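Long-range contacts in transcription regulator (Lactobacillus plantarum WCFS1, PDB 3CLK), which probably controls transcription as a dimeric DNA-binding regulator of the LacI type, whose periplasmic-binding-protein-like core would sense a small effector molecule: residues Glu53-Leu58 and Asp78-Leu83; Ile69-Ile74 and Val89-Leu94; Ser106-Asp111 and Gln265-Val270; Ile128-Ile133 and Glu161-Gly166; Tyr168-Gly173 and Ser193-Ile198. All blocks are in the same frame, centred on the assembly; numbering follows the deposited sequence.

Overall arrangement
From the N terminus, contact 1 sets helix 53-63 against helix 78-86, closing a 19-residue loop that holds strand 68-72; contact 2 joins strands 68-72 and 91-94 around helix 78-86. The two cross along the chain and lie about 12 Å apart, centre to centre, in the first lobe. Contact 3 spans 153 residues, bringing strand 265-267 back to the end of strand 104-106, so most of the second lobe is threaded between its segments. Contacts 4 and 5 lie inside that excursion, in series: contact 4 closes a loop holding helix 138-153, contact 5 one holding the rest of helix 170-180 and strand 188-191. They touch, Gly132 O lying 2.8 Å from Tyr168 N. Contacts 2 and 4 lie in separate sheets.

Contact 1 of 5, residues Glu53-Leu58 and Asp78-Leu83; sequences EQKHAL and DDNLQL
Helices 53-63 and 78-86 run side by side in the same direction, their short segments 3° from parallel with axes 10.1 Å apart, and Asn80 is the side chain that bridges them. Its CB already lies 3.3 Å from Gln54 NE2. CG stands beside the backbone N of its own residue, which sends the amide across to the turn holding Gln54 and Lys55. On one branch, OD1 takes a weak hydrogen bond from Gln54 NE2 at 3.1 Å; the N-H...O angle is just 133° and the two amide planes are turned 63° apart. The same OD1 is also hydrogen-bonded to Thr77, next to the helix start. On the other branch, ND2 rests on the Lys55 backbone, 3.0 Å from Lys55 CA, and meets the root of that side chain, which crosses it at about a right angle. One turn further on, Leu58 CB packs on Leu83 CD1 at 3.8 Å, the apolar part of the contact. Only 233 Å² is buried in all. A weak, bent hydrogen bond between side-chain amides beside a single leucine pair implies a modest grip; Thr77 OG1, the stronger partner of OD1, probably does more than Gln54 to fix the Asn80 amide.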
# COMPACT_ATOMS: atom_id res chain seq x y z
N GLU B 53 0.50 2.79 22.40
CA GLU B 53 0.28 3.40 21.09
C GLU B 53 -1.21 3.27 20.80
O GLU B 53 -1.82 4.11 20.14
CB GLU B 53 1.08 2.65 20.03
CG GLU B 53 0.55 1.24 19.74
CD GLU B 53 1.53 0.37 18.97
OE1 GLU B 53 1.14 -0.75 18.56
OE2 GLU B 53 2.69 0.80 18.78
N GLN B 54 -1.78 2.18 21.31
CA GLN B 54 -3.18 1.86 21.14
C GLN B 54 -4.09 2.71 22.03
O GLN B 54 -4.92 3.47 21.54
CB GLN B 54 -3.38 0.38 21.45
CG GLN B 54 -4.78 -0.14 21.27
CD GLN B 54 -4.81 -1.65 21.22
OE1 GLN B 54 -4.27 -2.25 20.29
NE2 GLN B 54 -5.41 -2.27 22.22
N LYS B 55 -3.91 2.57 23.34
CA LYS B 55 -4.71 3.31 24.30
C LYS B 55 -4.78 4.79 23.92
O LYS B 55 -5.84 5.41 24.00
CB LYS B 55 -4.09 3.15 25.70
CG LYS B 55 -4.89 3.72 26.85
CD LYS B 55 -4.62 5.20 27.04
CE LYS B 55 -4.83 5.59 28.50
NZ LYS B 55 -3.91 4.81 29.38
N HIS B 56 -3.66 5.35 23.49
CA HIS B 56 -3.60 6.75 23.10
C HIS B 56 -4.31 7.02 21.77
O HIS B 56 -4.75 8.13 21.51
CB HIS B 56 -2.15 7.21 23.01
CG HIS B 56 -1.49 7.35 24.35
ND1 HIS B 56 -1.85 8.32 25.25
CD2 HIS B 56 -0.53 6.61 24.95
CE1 HIS B 56 -1.14 8.18 26.36
NE2 HIS B 56 -0.33 7.14 26.20
N ALA B 57 -4.40 5.99 20.94
CA ALA B 57 -5.08 6.13 19.67
C ALA B 57 -6.56 6.31 19.97
O ALA B 57 -7.22 7.20 19.42
CB ALA B 57 -4.85 4.90 18.80
N LEU B 58 -7.09 5.46 20.85
CA LEU B 58 -8.50 5.54 21.23
C LEU B 58 -8.81 6.90 21.83
O LEU B 58 -9.77 7.56 21.42
CB LEU B 58 -8.86 4.46 22.25
CG LEU B 58 -8.97 3.00 21.81
CD1 LEU B 58 -9.92 2.89 20.62
CD2 LEU B 58 -7.60 2.46 21.45
N ASP B 78 -7.76 -6.29 26.25
CA ASP B 78 -8.97 -6.39 27.06
C ASP B 78 -9.36 -5.05 27.69
O ASP B 78 -10.54 -4.69 27.71
CB ASP B 78 -8.79 -7.44 28.16
CG ASP B 78 -8.38 -8.79 27.61
OD1 ASP B 78 -7.22 -8.93 27.18
OD2 ASP B 78 -9.23 -9.70 27.60
N ASP B 79 -8.37 -4.32 28.19
CA ASP B 79 -8.63 -3.03 28.82
C ASP B 79 -8.90 -1.91 27.82
O ASP B 79 -9.72 -1.03 28.08
CB ASP B 79 -7.46 -2.64 29.73
CG ASP B 79 -7.27 -3.62 30.88
OD1 ASP B 79 -8.29 -4.06 31.45
OD2 ASP B 79 -6.11 -3.93 31.22
N ASN B 80 -8.21 -1.92 26.68
CA ASN B 80 -8.44 -0.89 25.67
C ASN B 80 -9.83 -1.04 25.07
O ASN B 80 -10.43 -0.07 24.62
CB ASN B 80 -7.37 -0.97 24.58
CG ASN B 80 -6.12 -0.19 24.93
OD1 ASN B 80 -5.00 -0.68 24.80
ND2 ASN B 80 -6.31 1.05 25.38
N LEU B 81 -10.35 -2.27 25.09
CA LEU B 81 -11.68 -2.55 24.56
C LEU B 81 -12.75 -2.04 25.52
O LEU B 81 -13.73 -1.42 25.09
CB LEU B 81 -11.86 -4.05 24.34
CG LEU B 81 -13.26 -4.54 23.96
CD1 LEU B 81 -13.77 -3.79 22.73
CD2 LEU B 81 -13.21 -6.03 23.69
N GLN B 82 -12.58 -2.30 26.82
CA GLN B 82 -13.56 -1.82 27.80
C GLN B 82 -13.50 -0.29 27.77
O GLN B 82 -14.49 0.38 28.02
CB GLN B 82 -13.22 -2.32 29.21
CG GLN B 82 -11.82 -1.98 29.69
CD GLN B 82 -11.74 -1.76 31.19
OE1 GLN B 82 -12.15 -2.61 31.98
NE2 GLN B 82 -11.20 -0.61 31.59
N LEU B 83 -12.33 0.23 27.45
CA LEU B 83 -12.14 1.67 27.37
C LEU B 83 -13.03 2.26 26.27
O LEU B 83 -13.78 3.20 26.51
CB LEU B 83 -10.67 1.98 27.11
CG LEU B 83 -10.23 3.44 27.00
CD1 LEU B 83 -10.49 3.98 25.61
CD2 LEU B 83 -10.95 4.27 28.07

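Contact 2 of 5, residues Ile69-Ile74 and Val89-Leu94; sequences ILLLSI and VPYCFL
Leu71 O is the best-held polar atom, gripped by one strong hydrogen bond from Leu94 N (2.7 Å, N-H...O angle 174°) and one CH...O contact from Phe93 CA. The Leu94 N-H is almost straight, yet it arrives 36° out of the carbonyl plane. Four more backbone bonds continue the parallel ladder between strands 68-72 and 91-94: Ile69 N to Pro90 O, Cys92 N to Ile69 O, Leu71 N to Cys92 O and Ser73 N to Leu94 O. On one face Leu71 and Phe93 lie alongside each other. Leu71 CB makes a CH-pi contact over the ring face, 4.2 Å from its centroid, and the Leu71 CD1 methyl lies over the ring centre, while Ile74 O meets the ring edge in plane, 3.2 Å from Phe93 CE2. An alanine in place of Phe93 removes the ring that Leu71 and, by cation-pi, Arg102 meet, and would probably loosen the packing on this face. On the other face, Leu72 CD2 presses tightly on Leu94 CD1 at 3.2 Å. Helix 78-86 links the strands in a beta-alpha-beta unit, and the chemistry implies an interior where the buried backbone is satisfied strand to strand and both faces are largely apolar.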
# COMPACT_ATOMS: atom_id res chain seq x y z
N ILE B 69 -16.70 5.55 15.56
CA ILE B 69 -15.35 5.02 15.38
C ILE B 69 -15.37 3.69 14.65
O ILE B 69 -16.11 2.77 15.01
CB ILE B 69 -14.64 4.82 16.73
CG1 ILE B 69 -14.57 6.15 17.49
CG2 ILE B 69 -13.23 4.27 16.51
CD1 ILE B 69 -13.91 6.04 18.84
N LEU B 70 -14.55 3.59 13.60
CA LEU B 70 -14.44 2.36 12.82
C LEU B 70 -13.02 1.83 13.04
O LEU B 70 -12.04 2.56 12.86
CB LEU B 70 -14.67 2.65 11.34
CG LEU B 70 -16.05 3.23 10.99
CD1 LEU B 70 -16.10 3.59 9.50
CD2 LEU B 70 -17.11 2.20 11.33
N LEU B 71 -12.90 0.57 13.45
CA LEU B 71 -11.58 -0.01 13.69
C LEU B 71 -11.23 -1.02 12.61
O LEU B 71 -11.81 -2.11 12.55
CB LEU B 71 -11.52 -0.65 15.08
CG LEU B 71 -11.80 0.33 16.23
CD1 LEU B 71 -13.30 0.38 16.51
CD2 LEU B 71 -11.05 -0.10 17.47
N LEU B 72 -10.29 -0.64 11.76
CA LEU B 72 -9.84 -1.47 10.65
C LEU B 72 -8.88 -2.56 11.08
O LEU B 72 -7.67 -2.34 11.18
CB LEU B 72 -9.18 -0.60 9.57
CG LEU B 72 -10.00 0.56 9.00
CD1 LEU B 72 -9.40 0.99 7.66
CD2 LEU B 72 -11.44 0.13 8.80
N SER B 73 -9.43 -3.73 11.33
CA SER B 73 -8.64 -4.89 11.73
C SER B 73 -7.65 -4.57 12.84
O SER B 73 -6.44 -4.78 12.69
CB SER B 73 -7.89 -5.44 10.51
OG SER B 73 -7.39 -6.73 10.77
N ILE B 74 -8.15 -4.07 13.96
CA ILE B 74 -7.31 -3.76 15.11
C ILE B 74 -7.67 -4.69 16.26
O ILE B 74 -8.84 -4.81 16.63
CB ILE B 74 -7.49 -2.28 15.59
CG1 ILE B 74 -6.45 -1.38 14.93
CG2 ILE B 74 -7.34 -2.20 17.11
CD1 ILE B 74 -6.66 -1.15 13.47
N VAL B 89 -19.27 5.79 22.59
CA VAL B 89 -19.14 6.26 21.22
C VAL B 89 -19.48 5.08 20.30
O VAL B 89 -18.91 4.00 20.45
CB VAL B 89 -17.71 6.72 20.91
CG1 VAL B 89 -17.60 7.13 19.44
CG2 VAL B 89 -17.32 7.90 21.81
N PRO B 90 -20.41 5.27 19.36
CA PRO B 90 -20.78 4.19 18.44
C PRO B 90 -19.51 3.67 17.77
O PRO B 90 -18.68 4.46 17.30
CB PRO B 90 -21.71 4.89 17.45
CG PRO B 90 -22.36 5.95 18.28
CD PRO B 90 -21.19 6.49 19.08
N TYR B 91 -19.34 2.36 17.71
CA TYR B 91 -18.15 1.81 17.08
C TYR B 91 -18.44 0.49 16.39
O TYR B 91 -19.42 -0.19 16.70
CB TYR B 91 -17.04 1.63 18.12
CG TYR B 91 -17.26 0.46 19.05
CD1 TYR B 91 -16.81 -0.82 18.71
CD2 TYR B 91 -17.99 0.61 20.23
CE1 TYR B 91 -17.07 -1.92 19.53
CE2 TYR B 91 -18.26 -0.49 21.06
CZ TYR B 91 -17.79 -1.75 20.70
OH TYR B 91 -18.05 -2.84 21.49
N CYS B 92 -17.58 0.13 15.44
CA CYS B 92 -17.71 -1.11 14.69
C CYS B 92 -16.34 -1.50 14.14
O CYS B 92 -15.59 -0.64 13.67
CB CYS B 92 -18.70 -0.94 13.54
SG CYS B 92 -19.15 -2.47 12.67
N PHE B 93 -16.01 -2.78 14.23
CA PHE B 93 -14.74 -3.28 13.72
C PHE B 93 -14.91 -3.69 12.25
O PHE B 93 -15.96 -4.23 11.87
CB PHE B 93 -14.27 -4.50 14.52
CG PHE B 93 -13.73 -4.16 15.89
CD1 PHE B 93 -14.59 -3.85 16.93
CD2 PHE B 93 -12.36 -4.16 16.12
CE1 PHE B 93 -14.09 -3.53 18.20
CE2 PHE B 93 -11.84 -3.86 17.38
CZ PHE B 93 -12.70 -3.54 18.42
N LEU B 94 -13.90 -3.42 11.44
CA LEU B 94 -13.93 -3.77 10.02
C LEU B 94 -12.79 -4.73 9.66
O LEU B 94 -11.67 -4.60 10.18
CB LEU B 94 -13.82 -2.52 9.14
CG LEU B 94 -14.87 -1.41 9.30
CD1 LEU B 94 -14.61 -0.29 8.30
CD2 LEU B 94 -16.26 -1.99 9.10

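Contact 3 of 5, residues Ser106-Asp111 and Gln265-Val270; sequences SSDDED and QQFIPV
Two backbone hydrogen bonds form the first shell. Ser106 N donates to Gln266 O at 3.1 Å, in the carbonyl plane, and Ile268 N donates to Ser106 O at 2.7 Å from 31° above that carbonyl's plane. They make a parallel bridge between Ser106 and Phe267, and Ser106 O also receives a CH...O contact from Phe267 CA. Beyond the bridge the Phe267 ring takes over: Asp108 CA sits over one face, toward the rim, 3.9 Å from the ring centroid in a CH-pi contact, while Ser106 O lies at the edge in plane. The Asp108 carboxylate passes obliquely above the rim, its plane 31° from the ring's, with OD2 3.7 Å from Phe267 CE2.

What positions Asp108 is its role as N-cap: OD1 accepts from Asp111 N, met from above the carboxylate plane. Two waters bridge the two segments beyond the strand pair. One donates to Ser107 OG and Pro269 O, and the other accepts from Asp108 N and donates to Ile268 O. Ser107 OG is also hydrogen-bonded to Gln238, and Val270 CG1 touches it at 3.3 Å.

The segments are adjacent connections between the lobes, consistent with the hinge of periplasmic-binding-protein-like folds, and lead on to helix 109-121 and strand 271-273. Strand 265-267 is the outermost on its side of the first sheet, beside strand 104-106, while Ser107 and Ile268 lean on Met243 of helix 240-256.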
# COMPACT_ATOMS: atom_id res chain seq x y z
N SER B 106 -16.98 -7.98 8.36
CA SER B 106 -15.82 -8.57 7.71
C SER B 106 -16.24 -9.75 6.86
O SER B 106 -17.43 -9.99 6.66
CB SER B 106 -14.82 -9.06 8.76
OG SER B 106 -15.38 -10.11 9.52
N SER B 107 -15.24 -10.47 6.34
CA SER B 107 -15.49 -11.64 5.52
C SER B 107 -15.62 -12.83 6.45
O SER B 107 -15.25 -12.77 7.62
CB SER B 107 -14.32 -11.90 4.56
OG SER B 107 -14.17 -10.85 3.62
N ASP B 108 -16.16 -13.93 5.92
CA ASP B 108 -16.29 -15.15 6.69
C ASP B 108 -14.93 -15.81 6.50
O ASP B 108 -14.68 -16.46 5.48
CB ASP B 108 -17.39 -16.03 6.10
CG ASP B 108 -17.60 -17.29 6.90
OD1 ASP B 108 -16.61 -17.88 7.38
OD2 ASP B 108 -18.76 -17.71 7.04
N ASP B 109 -14.04 -15.64 7.48
CA ASP B 109 -12.70 -16.20 7.37
C ASP B 109 -12.67 -17.69 7.12
O ASP B 109 -11.87 -18.16 6.31
CB ASP B 109 -11.88 -15.86 8.62
CG ASP B 109 -11.47 -14.40 8.65
OD1 ASP B 109 -10.71 -13.98 7.75
OD2 ASP B 109 -11.90 -13.68 9.57
N GLU B 110 -13.52 -18.45 7.79
CA GLU B 110 -13.50 -19.87 7.55
C GLU B 110 -13.83 -20.14 6.08
O GLU B 110 -13.19 -20.96 5.43
CB GLU B 110 -14.50 -20.61 8.45
CG GLU B 110 -14.33 -22.12 8.34
CD GLU B 110 -15.32 -22.91 9.17
OE1 GLU B 110 -15.52 -22.56 10.35
OE2 GLU B 110 -15.88 -23.89 8.64
N ASP B 111 -14.84 -19.44 5.56
CA ASP B 111 -15.23 -19.64 4.17
C ASP B 111 -14.13 -19.18 3.21
O ASP B 111 -14.04 -19.67 2.09
CB ASP B 111 -16.55 -18.91 3.86
CG ASP B 111 -17.18 -19.37 2.56
OD1 ASP B 111 -17.31 -20.59 2.36
OD2 ASP B 111 -17.54 -18.52 1.73
N GLN B 265 -23.26 -8.00 13.75
CA GLN B 265 -22.06 -8.69 13.29
C GLN B 265 -22.46 -9.17 11.90
O GLN B 265 -23.44 -9.91 11.75
CB GLN B 265 -21.73 -9.88 14.19
CG GLN B 265 -21.54 -9.52 15.66
CD GLN B 265 -21.08 -10.70 16.49
OE1 GLN B 265 -21.65 -11.78 16.40
NE2 GLN B 265 -20.05 -10.49 17.29
N GLN B 266 -21.69 -8.78 10.88
CA GLN B 266 -22.04 -9.13 9.51
C GLN B 266 -20.88 -9.68 8.68
O GLN B 266 -19.72 -9.31 8.88
CB GLN B 266 -22.61 -7.89 8.83
CG GLN B 266 -23.48 -8.14 7.63
CD GLN B 266 -23.95 -6.84 7.02
OE1 GLN B 266 -24.25 -5.88 7.73
NE2 GLN B 266 -24.04 -6.80 5.69
N PHE B 267 -21.20 -10.56 7.73
CA PHE B 267 -20.20 -11.14 6.85
C PHE B 267 -20.42 -10.63 5.43
O PHE B 267 -21.53 -10.71 4.91
CB PHE B 267 -20.29 -12.67 6.82
CG PHE B 267 -19.70 -13.35 8.02
CD1 PHE B 267 -18.58 -12.83 8.65
CD2 PHE B 267 -20.24 -14.55 8.48
CE1 PHE B 267 -17.99 -13.49 9.72
CE2 PHE B 267 -19.66 -15.22 9.56
CZ PHE B 267 -18.54 -14.70 10.18
N ILE B 268 -19.37 -10.10 4.83
CA ILE B 268 -19.45 -9.61 3.46
C ILE B 268 -18.92 -10.74 2.59
O ILE B 268 -17.80 -11.22 2.81
CB ILE B 268 -18.57 -8.35 3.26
CG1 ILE B 268 -18.98 -7.26 4.25
CG2 ILE B 268 -18.72 -7.84 1.82
CD1 ILE B 268 -20.37 -6.69 4.02
N PRO B 269 -19.71 -11.18 1.60
CA PRO B 269 -19.28 -12.27 0.71
C PRO B 269 -17.95 -11.98 0.01
O PRO B 269 -17.60 -10.83 -0.25
CB PRO B 269 -20.44 -12.37 -0.29
CG PRO B 269 -21.63 -11.87 0.50
CD PRO B 269 -21.04 -10.68 1.22
N VAL B 270 -17.20 -13.04 -0.27
CA VAL B 270 -15.93 -12.93 -0.99
C VAL B 270 -16.14 -13.64 -2.33
O VAL B 270 -17.05 -14.45 -2.47
CB VAL B 270 -14.75 -13.61 -0.27
CG1 VAL B 270 -14.50 -12.95 1.08
CG2 VAL B 270 -15.01 -15.10 -0.13
O HOH W 1 -15.76 -9.73 1.49
O HOH W 2 -17.06 -13.67 3.17

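Contact 4 of 5, residues Ile128-Ile133 and Glu161-Gly166; sequences IGIAGI and EWIKPG
Strands 128-131 and 163-164, joined through helix 138-153, belong to a beta-alpha-beta unit at one edge of the second sheet. Three backbone bonds make the parallel ladder: Ile130 N to Trp162 O (2.9 Å), Lys164 N to Ile130 O (3.1 Å) and Gly132 N to Lys164 O (2.8 Å). All three donors lie nearly along the C=O axis. Past them the ladder loses regularity, since Gly166 N reaches Ile133 O at 3.2 Å from 65° out of the carbonyl plane. A water fills in here, accepting from Ile133 N and lying within hydrogen-bonding distance of Ile130 O and Lys164 O.

At the other end, the six-membered side of the Trp162 indole lies beside the Ile128 backbone, with CE3 3.3 Å from Ile128 O, an oxygen hydrogen-bonded to Tyr147 OH of helix 138-153. A serine here in place of Trp162 removes the indole, and would probably leave the Ile128 backbone less shielded and the packing against Tyr147 looser. Ile130 and Ile163 lie side by side on one face, their CG2 atoms 4.1 Å apart; Ala131 and Lys164 occupy the other, against helix 170-180.

Gly132 and Gly166 close to 3.7 Å between CA atoms, and a CB on Gly166 would fall 2.8 Å from Gly132 CA. The chemistry implies an edge held by backbone bonds, with no room for a side chain at Gly166 and a backbone turn at Gly132 that itself needs glycine.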
# COMPACT_ATOMS: atom_id res chain seq x y z
N ILE B 128 -2.03 -29.83 -1.20
CA ILE B 128 -2.21 -28.39 -1.04
C ILE B 128 -1.69 -27.86 0.29
O ILE B 128 -2.09 -28.32 1.36
CB ILE B 128 -3.71 -28.07 -1.14
CG1 ILE B 128 -4.28 -28.68 -2.42
CG2 ILE B 128 -3.95 -26.57 -1.06
CD1 ILE B 128 -5.78 -28.46 -2.60
N GLY B 129 -0.79 -26.87 0.22
CA GLY B 129 -0.25 -26.28 1.43
C GLY B 129 -0.85 -24.90 1.67
O GLY B 129 -1.51 -24.35 0.79
N ILE B 130 -0.63 -24.37 2.87
CA ILE B 130 -1.14 -23.05 3.24
C ILE B 130 -0.05 -22.35 4.05
O ILE B 130 0.50 -22.93 5.00
CB ILE B 130 -2.46 -23.15 4.04
CG1 ILE B 130 -3.02 -21.75 4.29
CG2 ILE B 130 -2.24 -23.91 5.35
CD1 ILE B 130 -4.49 -21.74 4.61
N ALA B 131 0.27 -21.12 3.67
CA ALA B 131 1.37 -20.42 4.33
C ALA B 131 1.16 -18.97 4.74
O ALA B 131 0.40 -18.23 4.11
CB ALA B 131 2.60 -20.50 3.44
N GLY B 132 1.87 -18.60 5.80
CA GLY B 132 1.85 -17.24 6.31
C GLY B 132 0.79 -16.85 7.33
O GLY B 132 0.82 -15.73 7.83
N ILE B 133 -0.13 -17.74 7.65
CA ILE B 133 -1.20 -17.40 8.58
C ILE B 133 -0.79 -17.38 10.05
O ILE B 133 -0.09 -18.26 10.51
CB ILE B 133 -2.41 -18.35 8.43
CG1 ILE B 133 -3.02 -18.20 7.04
CG2 ILE B 133 -3.45 -18.05 9.50
CD1 ILE B 133 -4.24 -19.05 6.80
N GLU B 161 2.81 -30.70 8.08
CA GLU B 161 3.98 -30.23 7.35
C GLU B 161 3.61 -29.31 6.20
O GLU B 161 4.46 -28.60 5.66
CB GLU B 161 4.79 -31.42 6.83
CG GLU B 161 5.24 -32.36 7.92
CD GLU B 161 5.75 -31.60 9.13
OE1 GLU B 161 6.78 -30.90 9.01
OE2 GLU B 161 5.11 -31.70 10.20
N TRP B 162 2.33 -29.33 5.82
CA TRP B 162 1.83 -28.51 4.72
C TRP B 162 1.36 -27.14 5.24
O TRP B 162 0.91 -26.29 4.46
CB TRP B 162 0.66 -29.21 4.03
CG TRP B 162 1.03 -30.47 3.29
CD1 TRP B 162 2.29 -30.98 3.09
CD2 TRP B 162 0.14 -31.35 2.59
NE1 TRP B 162 2.23 -32.11 2.32
CE2 TRP B 162 0.92 -32.36 1.99
CE3 TRP B 162 -1.25 -31.37 2.41
CZ2 TRP B 162 0.36 -33.39 1.23
CZ3 TRP B 162 -1.81 -32.40 1.65
CH2 TRP B 162 -1.00 -33.39 1.07
N ILE B 163 1.48 -26.96 6.55
CA ILE B 163 1.06 -25.72 7.19
C ILE B 163 2.30 -24.99 7.71
O ILE B 163 3.00 -25.50 8.59
CB ILE B 163 0.10 -26.03 8.36
CG1 ILE B 163 -1.02 -26.95 7.86
CG2 ILE B 163 -0.49 -24.75 8.91
CD1 ILE B 163 -1.94 -27.49 8.98
N LYS B 164 2.56 -23.82 7.13
CA LYS B 164 3.71 -23.01 7.52
C LYS B 164 3.20 -21.66 7.99
O LYS B 164 2.82 -20.81 7.19
CB LYS B 164 4.66 -22.83 6.35
CG LYS B 164 5.26 -24.12 5.82
CD LYS B 164 6.08 -24.84 6.89
CE LYS B 164 6.69 -26.12 6.34
NZ LYS B 164 7.47 -26.86 7.36
N PRO B 165 3.15 -21.47 9.32
CA PRO B 165 2.68 -20.22 9.92
C PRO B 165 3.57 -19.03 9.57
O PRO B 165 4.72 -19.18 9.18
CB PRO B 165 2.71 -20.53 11.42
CG PRO B 165 2.41 -21.99 11.46
CD PRO B 165 3.30 -22.51 10.35
N GLY B 166 3.00 -17.85 9.73
CA GLY B 166 3.73 -16.63 9.42
C GLY B 166 2.93 -15.48 9.97
O GLY B 166 2.06 -15.66 10.82
O HOH W 3 -0.23 -20.87 7.21

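Contact 5 of 5, residues Tyr168-Gly173 and Ser193-Ile198; sequences YSYTSG and SDMTAI
The Tyr170 ring is met edge-on by Ile198, whose CB lies in the ring plane and whose CG2 approaches Tyr170 CE1 to 3.6 Å. Nearer the backbone, the bent chain of selenomethionine Met195 crosses at about a right angle and sets its CE 3.6 Å from Tyr170 CB. The Tyr168 ring has Ser193 CB at its edge.

Polar bonds knit the two helix starts. Ser193 OG donates to Tyr168 O at 2.7 Å while accepting from Thr196 N as N-cap. Ser169 O accepts twice, from Thr196 OG1 at 2.8 Å and from Ser172 OG, both above its carbonyl plane; Ser169 OG caps its own helix at Ser172 N and is also hydrogen-bonded to Asp167. Gly173 CA comes within 3.4 Å of Thr196 O, where a CB would clash.

The N-terminal ends of helices 170-180 and 194-206 are locked together, with Thr196 resting on strand 188-191, the Tyr170 hydroxyl bonded to Asn202, and Tyr170, Met195 and Ile198 packing against Ile228 of the second subunit.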
# COMPACT_ATOMS: atom_id res chain seq x y z
N TYR B 168 1.45 -12.99 7.74
CA TYR B 168 0.84 -12.32 6.59
C TYR B 168 1.76 -11.40 5.81
O TYR B 168 1.30 -10.67 4.94
CB TYR B 168 -0.37 -11.50 7.02
CG TYR B 168 -1.45 -12.29 7.73
CD1 TYR B 168 -1.47 -12.38 9.12
CD2 TYR B 168 -2.45 -12.94 7.01
CE1 TYR B 168 -2.46 -13.11 9.78
CE2 TYR B 168 -3.44 -13.67 7.65
CZ TYR B 168 -3.44 -13.75 9.04
OH TYR B 168 -4.43 -14.48 9.67
N SER B 169 3.06 -11.43 6.08
CA SER B 169 3.98 -10.55 5.38
C SER B 169 4.63 -11.19 4.16
O SER B 169 4.48 -12.38 3.91
CB SER B 169 5.08 -10.08 6.33
OG SER B 169 5.92 -11.17 6.68
N TYR B 170 5.34 -10.38 3.39
CA TYR B 170 6.05 -10.85 2.21
C TYR B 170 7.15 -11.83 2.66
O TYR B 170 7.33 -12.89 2.07
CB TYR B 170 6.68 -9.67 1.49
CG TYR B 170 7.60 -10.06 0.36
CD1 TYR B 170 7.10 -10.32 -0.91
CD2 TYR B 170 8.98 -10.12 0.55
CE1 TYR B 170 7.95 -10.63 -1.97
CE2 TYR B 170 9.84 -10.42 -0.50
CZ TYR B 170 9.32 -10.67 -1.76
OH TYR B 170 10.17 -10.96 -2.81
N THR B 171 7.86 -11.47 3.72
CA THR B 171 8.93 -12.32 4.24
C THR B 171 8.44 -13.71 4.66
O THR B 171 9.10 -14.71 4.39
CB THR B 171 9.64 -11.66 5.44
OG1 THR B 171 10.29 -10.45 5.00
CG2 THR B 171 10.69 -12.60 6.03
N SER B 172 7.29 -13.77 5.31
CA SER B 172 6.76 -15.06 5.74
C SER B 172 6.46 -15.95 4.52
O SER B 172 6.49 -17.18 4.61
CB SER B 172 5.52 -14.85 6.60
OG SER B 172 4.53 -14.12 5.91
N GLY B 173 6.16 -15.32 3.39
CA GLY B 173 5.89 -16.07 2.18
C GLY B 173 7.19 -16.68 1.70
O GLY B 173 7.25 -17.87 1.38
N SER B 193 -1.98 -13.86 2.40
CA SER B 193 -2.23 -12.50 1.93
C SER B 193 -1.54 -12.30 0.58
O SER B 193 -0.72 -13.12 0.17
CB SER B 193 -1.69 -11.47 2.93
OG SER B 193 -0.27 -11.38 2.84
N ASP B 194 -1.87 -11.20 -0.10
CA ASP B 194 -1.25 -10.93 -1.39
C ASP B 194 0.26 -10.76 -1.26
O ASP B 194 1.00 -11.25 -2.10
CB ASP B 194 -1.83 -9.66 -2.04
CG ASP B 194 -3.33 -9.74 -2.27
OD1 ASP B 194 -3.90 -10.85 -2.42
OD2 ASP B 194 -3.95 -8.66 -2.34
N MSE B 195 0.72 -10.05 -0.23
CA MSE B 195 2.16 -9.86 -0.05
C MSE B 195 2.82 -11.21 0.26
O MSE B 195 3.95 -11.47 -0.16
CB MSE B 195 2.46 -8.88 1.10
CG MSE B 195 2.09 -7.43 0.82
SE MSE B 195 3.00 -6.81 -0.79
CE MSE B 195 4.83 -7.10 -0.26
N THR B 196 2.13 -12.06 1.01
CA THR B 196 2.68 -13.37 1.32
C THR B 196 2.79 -14.17 0.02
O THR B 196 3.78 -14.85 -0.23
CB THR B 196 1.78 -14.11 2.36
OG1 THR B 196 1.89 -13.44 3.63
CG2 THR B 196 2.22 -15.58 2.53
N ALA B 197 1.78 -14.05 -0.83
CA ALA B 197 1.78 -14.76 -2.11
C ALA B 197 2.95 -14.32 -2.98
O ALA B 197 3.55 -15.12 -3.69
CB ALA B 197 0.47 -14.51 -2.83
N ILE B 198 3.28 -13.04 -2.95
CA ILE B 198 4.38 -12.57 -3.77
C ILE B 198 5.68 -13.19 -3.28
O ILE B 198 6.52 -13.58 -4.08
CB ILE B 198 4.46 -11.03 -3.80
CG1 ILE B 198 3.14 -10.45 -4.33
CG2 ILE B 198 5.58 -10.57 -4.73
CD1 ILE B 198 3.13 -8.94 -4.40